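Nuclear transport factor 2 family protein (Rhodopseudomonas palustris, PDB 3DM8) is of unknown function but belongs to the SnoaL-like branch of the nuclear transport factor 2 superfamily and may be an isomerase. Local coordinates at residues G80-L92 against I101-N113. Numbering follows the deposited sequence. Where two conformers were deposited one is given.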
ATOM      1  N   GLY A  80      16.577   1.058   1.241  1.00 11.64           N
ATOM      2  CA  GLY A  80      17.608   1.921   0.674  1.00 10.90           C
ATOM      3  C   GLY A  80      18.397   2.591   1.804  1.00 12.32           C
ATOM      4  O   GLY A  80      18.186   2.299   2.974  1.00 12.34           O
ATOM      5  N   ILE A  81      19.312   3.489   1.463  1.00 13.07           N
ATOM      6  CA  ILE A  81      20.169   4.093   2.477  1.00 13.74           C
ATOM      7  C   ILE A  81      19.331   4.893   3.495  1.00 16.97           C
ATOM      8  O   ILE A  81      19.462   4.703   4.735  1.00 20.22           O
ATOM      9  CB  ILE A  81      21.283   4.957   1.853  1.00 12.49           C
ATOM     10  CG1 ILE A  81      22.209   4.025   1.077  1.00 10.61           C
ATOM     11  CG2 ILE A  81      22.072   5.699   2.975  1.00 12.22           C
ATOM     12  CD1 ILE A  81      23.348   4.695   0.321  1.00 12.97           C
ATOM     13  N   ASP A  82      18.512   5.799   3.005  1.00 16.81           N
ATOM     14  CA  ASP A  82      17.795   6.715   3.953  1.00 17.10           C
ATOM     15  C   ASP A  82      16.304   6.573   3.692  1.00 16.20           C
ATOM     16  O   ASP A  82      15.521   7.518   3.784  1.00 15.34           O
ATOM     17  CB  ASP A  82      18.252   8.176   3.734  1.00 17.67           C
ATOM     18  CG  ASP A  82      19.616   8.497   4.353  1.00 22.20           C
ATOM     19  OD1 ASP A  82      19.862   8.094   5.522  1.00 25.31           O
ATOM     20  OD2 ASP A  82      20.432   9.209   3.683  1.00 25.11           O
ATOM     21  N   SER A  83      15.924   5.365   3.305  1.00 14.85           N
ATOM     22  CA  SER A  83      14.567   5.132   2.851  1.00 14.77           C
ATOM     23  C   SER A  83      14.176   3.666   2.851  1.00 13.61           C
ATOM     24  O   SER A  83      14.994   2.774   2.843  1.00 12.75           O
ATOM     25  CB  SER A  83      14.348   5.752   1.457  1.00 15.71           C
ATOM     26  OG  SER A  83      15.181   5.205   0.448  1.00 19.18           O
ATOM     27  N   ALA A  84      12.896   3.411   2.899  1.00 11.75           N
ATOM     28  CA  ALA A  84      12.451   2.025   2.840  1.00 12.12           C
ATOM     29  C   ALA A  84      11.005   1.955   2.407  1.00 13.43           C
ATOM     30  O   ALA A  84      10.240   2.906   2.612  1.00 12.59           O
ATOM     31  CB  ALA A  84      12.639   1.332   4.191  1.00 12.49           C
ATOM     32  N   ALA A  85      10.654   0.816   1.817  1.00 13.83           N
ATOM     33  CA  ALA A  85       9.237   0.465   1.566  1.00 14.53           C
ATOM     34  C   ALA A  85       8.978  -0.937   2.051  1.00 14.66           C
ATOM     35  O   ALA A  85       9.827  -1.834   1.945  1.00 16.30           O
ATOM     36  CB  ALA A  85       8.897   0.588   0.065  1.00 15.39           C
ATOM     37  N   SER A  86       7.827  -1.136   2.665  1.00 14.30           N
ATOM     38  CA  SER A  86       7.493  -2.476   3.048  0.50 14.90           C
ATOM     39  C   SER A  86       6.043  -2.748   3.203  1.00 15.10           C
ATOM     40  O   SER A  86       5.226  -1.846   3.330  1.00 14.97           O
ATOM     41  CB  SER A  86       8.233  -2.849   4.307  0.50 16.01           C
ATOM     42  OG  SER A  86       7.813  -2.038   5.406  0.50 18.28           O
ATOM     43  N   MET A  87       5.773  -4.018   3.093  1.00 13.90           N
ATOM     44  CA  MET A  87       4.447  -4.559   3.227  1.00 15.26           C
ATOM     45  C   MET A  87       4.403  -5.464   4.436  1.00 16.84           C
ATOM     46  O   MET A  87       5.162  -6.420   4.515  1.00 16.65           O
ATOM     47  CB  MET A  87       4.108  -5.391   2.040  1.00 15.79           C
ATOM     48  CG  MET A  87       2.774  -5.949   2.288  1.00 22.52           C
ATOM     49  SD  MET A  87       1.720  -5.023   1.180  1.00 37.67           S
ATOM     50  CE  MET A  87       1.811  -6.275  -0.001  1.00 22.90           C
ATOM     51  N   VAL A  88       3.506  -5.164   5.370  1.00 15.99           N
ATOM     52  CA  VAL A  88       3.407  -5.926   6.600  0.50 16.85           C
ATOM     53  C   VAL A  88       1.967  -6.111   7.016  1.00 16.69           C
ATOM     54  O   VAL A  88       1.114  -5.271   6.737  1.00 16.35           O
ATOM     55  CB  VAL A  88       4.204  -5.261   7.745  0.50 16.73           C
ATOM     56  CG1 VAL A  88       5.566  -4.776   7.247  0.50 16.84           C
ATOM     57  CG2 VAL A  88       3.425  -4.110   8.407  0.50 17.51           C
ATOM     58  N   ARG A  89       1.735  -7.231   7.666  1.00 18.03           N
ATOM     59  CA  ARG A  89       0.431  -7.577   8.236  1.00 18.73           C
ATOM     60  C   ARG A  89       0.533  -7.617   9.764  1.00 18.00           C
ATOM     61  O   ARG A  89       1.449  -8.171  10.341  1.00 17.88           O
ATOM     62  CB  ARG A  89      -0.045  -8.915   7.731  1.00 21.07           C
ATOM     63  CG  ARG A  89      -1.477  -8.886   7.295  1.00 27.31           C
ATOM     64  CD  ARG A  89      -2.117 -10.206   7.370  1.00 33.17           C
ATOM     65  NE  ARG A  89      -1.153 -11.287   7.333  1.00 37.86           N
ATOM     66  CZ  ARG A  89      -1.284 -12.357   8.103  1.00 40.47           C
ATOM     67  NH1 ARG A  89      -2.320 -12.423   8.931  1.00 41.53           N
ATOM     68  NH2 ARG A  89      -0.402 -13.347   8.045  1.00 43.42           N
ATOM     69  N   TYR A  90      -0.386  -6.912  10.371  1.00 16.23           N
ATOM     70  CA  TYR A  90      -0.514  -6.839  11.839  1.00 15.62           C
ATOM     71  C   TYR A  90      -1.723  -7.677  12.215  1.00 13.99           C
ATOM     72  O   TYR A  90      -2.817  -7.486  11.669  1.00 11.59           O
ATOM     73  CB  TYR A  90      -0.846  -5.425  12.303  1.00 17.40           C
ATOM     74  CG  TYR A  90       0.252  -4.423  12.592  1.00 21.45           C
ATOM     75  CD1 TYR A  90      -0.062  -3.223  13.254  1.00 26.35           C
ATOM     76  CD2 TYR A  90       1.547  -4.633  12.201  1.00 25.33           C
ATOM     77  CE1 TYR A  90       0.923  -2.265  13.528  1.00 29.86           C
ATOM     78  CE2 TYR A  90       2.553  -3.684  12.468  1.00 29.03           C
ATOM     79  CZ  TYR A  90       2.229  -2.507  13.125  1.00 29.64           C
ATOM     80  OH  TYR A  90       3.211  -1.583  13.403  1.00 33.60           O
ATOM     81  N   SER A  91      -1.558  -8.516  13.238  1.00 13.00           N
ATOM     82  CA  SER A  91      -2.706  -9.170  13.877  1.00 13.19           C
ATOM     83  C   SER A  91      -2.893  -8.518  15.217  1.00 12.97           C
ATOM     84  O   SER A  91      -1.990  -8.493  16.030  1.00 14.29           O
ATOM     85  CB  SER A  91      -2.513 -10.676  14.072  1.00 11.74           C
ATOM     86  OG  SER A  91      -2.086 -11.283  12.866  1.00 14.07           O
ATOM     87  N   LEU A  92      -4.063  -7.962  15.402  1.00 13.21           N
ATOM     88  CA  LEU A  92      -4.351  -7.268  16.638  1.00 14.18           C
ATOM     89  C   LEU A  92      -5.679  -7.531  17.236  1.00 14.75           C
ATOM     90  O   LEU A  92      -6.603  -8.108  16.631  1.00 14.11           O
ATOM     91  CB  LEU A  92      -4.138  -5.781  16.486  1.00 14.52           C
ATOM     92  CG  LEU A  92      -5.074  -5.170  15.456  1.00 14.90           C
ATOM     93  CD1 LEU A  92      -6.457  -4.780  16.064  1.00 21.10           C
ATOM     94  CD2 LEU A  92      -4.329  -3.993  14.687  1.00 17.17           C
ATOM     95  N   ILE A 101      -8.563  -8.291  14.708  1.00 18.13           N
ATOM     96  CA  ILE A 101      -8.505  -7.616  13.454  1.00 18.55           C
ATOM     97  C   ILE A 101      -7.139  -7.857  12.840  1.00 17.65           C
ATOM     98  O   ILE A 101      -6.156  -7.815  13.521  1.00 16.69           O
ATOM     99  CB  ILE A 101      -8.759  -6.106  13.619  1.00 18.48           C
ATOM    100  CG1 ILE A 101     -10.171  -5.849  14.172  1.00 22.62           C
ATOM    101  CG2 ILE A 101      -8.476  -5.372  12.264  1.00 20.40           C
ATOM    102  CD1 ILE A 101     -10.394  -4.405  14.575  1.00 24.03           C
ATOM    103  N   SER A 102      -7.138  -8.177  11.561  1.00 18.04           N
ATOM    104  CA  SER A 102      -5.876  -8.289  10.774  1.00 17.79           C
ATOM    105  C   SER A 102      -5.816  -7.124   9.810  1.00 18.42           C
ATOM    106  O   SER A 102      -6.817  -6.805   9.150  1.00 20.09           O
ATOM    107  CB  SER A 102      -5.846  -9.657  10.075  1.00 18.83           C
ATOM    108  OG  SER A 102      -4.829  -9.763   9.098  1.00 21.73           O
ATOM    109  N   VAL A 103      -4.668  -6.461   9.747  1.00 17.02           N
ATOM    110  CA  VAL A 103      -4.480  -5.257   8.927  1.00 18.75           C
ATOM    111  C   VAL A 103      -3.287  -5.444   8.015  1.00 17.36           C
ATOM    112  O   VAL A 103      -2.201  -5.723   8.494  1.00 15.88           O
ATOM    113  CB  VAL A 103      -4.227  -4.034   9.822  1.00 19.49           C
ATOM    114  CG1 VAL A 103      -4.158  -2.769   8.994  1.00 23.15           C
ATOM    115  CG2 VAL A 103      -5.348  -3.900  10.865  1.00 23.41           C
ATOM    116  N   ARG A 104      -3.499  -5.301   6.703  1.00 15.75           N
ATOM    117  CA  ARG A 104      -2.402  -5.368   5.776  1.00 16.40           C
ATOM    118  C   ARG A 104      -2.053  -3.957   5.290  1.00 14.82           C
ATOM    119  O   ARG A 104      -2.925  -3.208   4.834  1.00 13.54           O
ATOM    120  CB  ARG A 104      -2.759  -6.216   4.568  1.00 17.69           C
ATOM    121  CG  ARG A 104      -1.603  -6.313   3.683  1.00 18.96           C
ATOM    122  CD  ARG A 104      -1.867  -7.173   2.492  1.00 25.76           C
ATOM    123  NE  ARG A 104      -1.407  -8.550   2.735  1.00 26.64           N
ATOM    124  CZ  ARG A 104      -2.209  -9.582   2.942  1.00 25.14           C
ATOM    125  NH1 ARG A 104      -3.526  -9.444   3.028  1.00 27.34           N
ATOM    126  NH2 ARG A 104      -1.672 -10.766   3.139  1.00 29.23           N
ATOM    127  N   MET A 105      -0.788  -3.594   5.432  1.00 13.71           N
ATOM    128  CA  MET A 105      -0.365  -2.213   5.194  1.00 13.86           C
ATOM    129  C   MET A 105       0.868  -2.187   4.294  1.00 13.49           C
ATOM    130  O   MET A 105       1.669  -3.101   4.310  1.00 15.15           O
ATOM    131  CB  MET A 105      -0.042  -1.498   6.505  1.00 16.74           C
ATOM    132  CG  MET A 105      -1.080  -1.599   7.590  1.00 21.87           C
ATOM    133  SD  MET A 105      -0.386  -1.063   9.213  1.00 30.22           S
ATOM    134  CE  MET A 105       0.753  -2.387   9.556  1.00 30.23           C
ATOM    135  N   ALA A 106       0.980  -1.109   3.529  1.00 12.21           N
ATOM    136  CA  ALA A 106       2.167  -0.783   2.751  1.00 11.68           C
ATOM    137  C   ALA A 106       2.678   0.565   3.232  1.00 13.65           C
ATOM    138  O   ALA A 106       1.927   1.550   3.278  1.00 12.89           O
ATOM    139  CB  ALA A 106       1.828  -0.723   1.264  1.00 13.09           C
ATOM    140  N   LEU A 107       3.945   0.573   3.616  1.00 13.07           N
ATOM    141  CA  LEU A 107       4.612   1.689   4.308  1.00 15.21           C
ATOM    142  C   LEU A 107       5.806   2.179   3.475  1.00 14.23           C
ATOM    143  O   LEU A 107       6.642   1.395   3.069  1.00 15.11           O
ATOM    144  CB  LEU A 107       5.098   1.132   5.675  1.00 16.84           C
ATOM    145  CG  LEU A 107       5.883   2.024   6.590  1.00 22.08           C
ATOM    146  CD1 LEU A 107       4.896   3.051   7.149  1.00 27.47           C
ATOM    147  CD2 LEU A 107       6.507   1.181   7.703  1.00 25.71           C
ATOM    148  N   PHE A 108       5.850   3.478   3.206  1.00 14.61           N
ATOM    149  CA  PHE A 108       6.988   4.135   2.610  1.00 12.94           C
ATOM    150  C   PHE A 108       7.542   5.152   3.547  1.00 12.86           C
ATOM    151  O   PHE A 108       6.805   6.037   4.012  1.00 13.43           O
ATOM    152  CB  PHE A 108       6.607   4.820   1.287  1.00 14.74           C
ATOM    153  CG  PHE A 108       6.102   3.858   0.223  1.00 15.31           C
ATOM    154  CD1 PHE A 108       4.853   3.270   0.329  1.00 18.39           C
ATOM    155  CD2 PHE A 108       6.891   3.561  -0.849  1.00 16.17           C
ATOM    156  CE1 PHE A 108       4.419   2.384  -0.647  1.00 19.03           C
ATOM    157  CE2 PHE A 108       6.462   2.656  -1.813  1.00 19.69           C
ATOM    158  CZ  PHE A 108       5.202   2.093  -1.685  1.00 18.38           C
ATOM    159  N   THR A 109       8.845   5.025   3.847  1.00 11.52           N
ATOM    160  CA  THR A 109       9.483   5.880   4.829  1.00 12.21           C
ATOM    161  C   THR A 109      10.763   6.523   4.292  1.00 12.30           C
ATOM    162  O   THR A 109      11.471   5.965   3.476  1.00 11.94           O
ATOM    163  CB  THR A 109       9.876   5.061   6.096  1.00 13.08           C
ATOM    164  OG1 THR A 109      10.572   3.917   5.693  1.00 13.23           O
ATOM    165  CG2 THR A 109       8.660   4.557   6.828  1.00 13.34           C
ATOM    166  N   GLN A 110      10.996   7.722   4.763  1.00 12.59           N
ATOM    167  CA  GLN A 110      12.215   8.441   4.507  1.00 13.70           C
ATOM    168  C   GLN A 110      12.825   8.852   5.848  1.00 13.67           C
ATOM    169  O   GLN A 110      12.104   9.172   6.801  1.00 13.22           O
ATOM    170  CB  GLN A 110      11.928   9.710   3.655  1.00 15.69           C
ATOM    171  CG  GLN A 110      11.313   9.474   2.255  1.00 18.22           C
ATOM    172  CD  GLN A 110      12.264   8.958   1.186  1.00 25.50           C
ATOM    173  OE1 GLN A 110      13.506   9.155   1.237  1.00 30.62           O
ATOM    174  NE2 GLN A 110      11.681   8.318   0.167  1.00 28.16           N
ATOM    175  N   PHE A 111      14.153   8.854   5.901  1.00 13.76           N
ATOM    176  CA  PHE A 111      14.892   9.207   7.095  1.00 13.34           C
ATOM    177  C   PHE A 111      16.008  10.191   6.787  1.00 15.10           C
ATOM    178  O   PHE A 111      16.552  10.239   5.674  1.00 13.50           O
ATOM    179  CB  PHE A 111      15.524   7.978   7.743  1.00 15.16           C
ATOM    180  CG  PHE A 111      14.568   6.890   8.066  1.00 12.11           C
ATOM    181  CD1 PHE A 111      14.221   5.934   7.114  1.00 14.61           C
ATOM    182  CD2 PHE A 111      14.051   6.782   9.350  1.00 14.23           C
ATOM    183  CE1 PHE A 111      13.333   4.919   7.409  1.00 15.59           C
ATOM    184  CE2 PHE A 111      13.126   5.762   9.647  1.00 16.44           C
ATOM    185  CZ  PHE A 111      12.764   4.865   8.694  1.00 14.64           C
ATOM    186  N   GLN A 112      16.334  10.962   7.811  1.00 15.54           N
ATOM    187  CA  GLN A 112      17.456  11.864   7.754  1.00 17.57           C
ATOM    188  C   GLN A 112      18.063  11.924   9.124  1.00 17.63           C
ATOM    189  O   GLN A 112      17.384  12.164  10.123  1.00 16.96           O
ATOM    190  CB  GLN A 112      17.015  13.242   7.301  1.00 18.07           C
ATOM    191  CG  GLN A 112      16.529  13.283   5.888  1.00 20.69           C
ATOM    192  N   ASN A 113      19.341  11.636   9.152  1.00 19.34           N
ATOM    193  CA  ASN A 113      20.105  11.769  10.360  1.00 20.76           C
ATOM    194  C   ASN A 113      19.493  10.893  11.417  1.00 19.46           C
ATOM    195  O   ASN A 113      19.522  11.201  12.606  1.00 19.92           O
ATOM    196  CB  ASN A 113      20.097  13.208  10.820  1.00 20.58           C
ATOM    197  CG  ASN A 113      20.989  14.079   9.980  1.00 23.52           C
ATOM    198  OD1 ASN A 113      22.129  13.714   9.660  1.00 27.08           O
ATOM    199  ND2 ASN A 113      20.481  15.250   9.624  1.00 24.20           N
TER
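A84, S86, V88, Y90 and L92 each pair with a residue of 101-112 through two backbone hydrogen bonds, ten in all, so every second peptide N-H and C=O of 83-92 is satisfied across the hairpin. An eleventh bond, F111 N to D82 O (2.9 Å), extends the ladder past its end, its donor lying well above the carbonyl plane. The backbones of A85, M87, R89 and S91 hydrogen-bond instead to strand 67-79, with M78, E75 and S76, H73, and Y70 respectively. These are neighbouring antiparallel strands of the long curved sheet of the NTF2-like alpha+beta cone, whose concave face, carrying A84, V88, Y90, V103, M105 and T109, is covered in part by helices 5-19 and 125-133. There the flexible thioether of M105, bent at its last torsion (chi3 -69°), sets CE over the centre of the Y90 ring, 3.5 Å from the centroid, a CH-pi contact within a Met-aromatic pair. An alanine in place of Y90 would probably leave this methyl without its aromatic floor and open a gap beside L13 of helix 5-19. On the opposite face, which meets the second subunit, A85 is small enough to lie against the F108 ring. R104 NH2 lies 4.3 Å from R89 NE; E75 salt-bridges R104, but buried R89 NE has no hydrogen-bond partner and keeps only a long, weak ion pair with E75. S102 OG packs against R89 CD at 3.2 Å.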